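Long-range contact in fiber protein 2 (Fowl adenovirus 1, PDB 2VTW), which probably forms capsid-vertex spikes and, through the C-terminal head domain of the short fibre, attaches the virion to a host receptor: residues Thr139-Thr144 with Pro181-Thr186. Sequence-based numbering, arbitrary orientation.
Sequences TGSLNT and PTVNGT
Thr139 and Thr186 form an antiparallel hydrogen-bonded pair, Thr139 N giving to Thr186 O at 3.1 Å and Thr186 N to Thr139 O at 3.2 Å. The two side chains lie on the same face of the sheet and approach each other obliquely. Each OG1 sits between its own backbone N and carbonyl carbon, which brings Thr139 OG1 and Thr186 OG1 to 2.8 Å, a hydrogen bond in which either hydroxyl may be the donor. The Thr186 side chain also touches Lys51 and Asp53 of the neighbouring strand 43-53.

One step on, Gly140 and Gly185 make a non-hydrogen-bonded pair whose Gly140 CA and Gly185 CA are 4.0 Å apart. With no side chain on either glycine, and positive phi at both, the backbones can come this close. Gly185 CA also makes a CA-H...O contact to Thr139 O. Here the pairing of strands 129-140 and 185-197 in the antiparallel beta-sandwich of the fibre head stops: strand 129-140 ends at Gly140 and strand 185-197 begins at Gly185, with surface loops beyond.

Asn184 O gathers the turn that follows Gly140: Ser141 N at 2.9 Å and Leu142 N at 3.0 Å give it weak bonds, bent to 122° and 130°, and Ser141 OG adds a longer, weak one. The side-chain ND2 of Asn184 is hydrogen-bonded to Thr54 OG1. In the buried Leu142, CG is anti to the backbone N (chi1 -180°) and lies beside the carbonyl carbon; from there CD2 rests against the backbone carbonyl of Thr186, 3.6 Å from Thr186 C, while CD1 meets Val183 CG1 at 3.9 Å, the two side chains crossing at about a right angle. Leu178 and Val187 also touch this leucine.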
# COMPACT_ATOMS: atom_id res chain seq x y z
N THR A 139 -6.05 15.17 20.33
CA THR A 139 -6.77 15.74 21.47
C THR A 139 -5.96 16.96 21.95
O THR A 139 -4.80 17.16 21.57
CB THR A 139 -6.99 14.71 22.62
OG1 THR A 139 -5.75 14.40 23.28
CG2 THR A 139 -7.65 13.41 22.09
N GLY A 140 -6.58 17.81 22.77
CA GLY A 140 -5.93 19.02 23.26
C GLY A 140 -5.77 20.05 22.16
O GLY A 140 -6.51 20.04 21.19
N SER A 141 -4.81 20.95 22.32
CA SER A 141 -4.51 21.96 21.31
C SER A 141 -3.50 21.51 20.26
O SER A 141 -3.23 22.25 19.32
CB SER A 141 -4.01 23.25 21.98
OG SER A 141 -2.83 23.02 22.75
N LEU A 142 -2.92 20.32 20.41
CA LEU A 142 -1.95 19.79 19.42
C LEU A 142 -2.64 19.60 18.07
O LEU A 142 -3.70 18.99 18.01
CB LEU A 142 -1.33 18.46 19.88
CG LEU A 142 -0.29 17.76 18.98
CD1 LEU A 142 0.95 18.63 18.69
CD2 LEU A 142 0.11 16.43 19.60
N ASN A 143 -2.03 20.16 17.01
CA ASN A 143 -2.51 20.02 15.63
C ASN A 143 -1.32 19.95 14.67
O ASN A 143 -0.79 20.97 14.21
CB ASN A 143 -3.47 21.17 15.22
CG ASN A 143 -4.19 20.90 13.89
OD1 ASN A 143 -3.70 20.19 13.00
ND2 ASN A 143 -5.38 21.47 13.76
N THR A 144 -0.90 18.73 14.38
CA THR A 144 0.20 18.46 13.43
C THR A 144 -0.21 18.58 11.95
O THR A 144 0.65 18.58 11.06
CB THR A 144 0.72 17.01 13.61
OG1 THR A 144 -0.35 16.08 13.38
CG2 THR A 144 1.29 16.80 15.04
N PRO A 181 6.87 23.24 23.57
CA PRO A 181 6.46 22.95 24.97
C PRO A 181 5.19 23.69 25.44
O PRO A 181 4.61 23.30 26.47
CB PRO A 181 7.68 23.37 25.81
CG PRO A 181 8.45 24.33 24.95
CD PRO A 181 8.17 23.95 23.51
N THR A 182 4.74 24.70 24.70
CA THR A 182 3.51 25.41 25.06
C THR A 182 2.26 24.74 24.49
O THR A 182 1.14 25.04 24.92
CB THR A 182 3.58 26.89 24.66
OG1 THR A 182 3.54 27.02 23.23
CG2 THR A 182 4.87 27.53 25.19
N VAL A 183 2.45 23.80 23.55
CA VAL A 183 1.35 23.05 22.92
C VAL A 183 1.16 21.71 23.60
O VAL A 183 2.12 20.98 23.81
CB VAL A 183 1.64 22.78 21.43
CG1 VAL A 183 0.59 21.83 20.84
CG2 VAL A 183 1.70 24.09 20.67
N ASN A 184 -0.08 21.38 23.93
CA ASN A 184 -0.37 20.17 24.69
C ASN A 184 -1.46 19.31 24.08
O ASN A 184 -2.28 19.80 23.30
CB ASN A 184 -0.76 20.56 26.12
CG ASN A 184 0.45 20.98 26.95
OD1 ASN A 184 0.60 22.16 27.31
ND2 ASN A 184 1.34 20.02 27.25
N GLY A 185 -1.48 18.04 24.47
CA GLY A 185 -2.47 17.10 23.99
C GLY A 185 -1.79 15.88 23.43
O GLY A 185 -0.66 15.57 23.79
N THR A 186 -2.50 15.17 22.54
CA THR A 186 -2.04 13.90 21.97
C THR A 186 -2.24 13.85 20.44
O THR A 186 -3.08 14.56 19.89
CB THR A 186 -2.74 12.66 22.62
OG1 THR A 186 -4.06 12.50 22.11
CG2 THR A 186 -2.77 12.77 24.17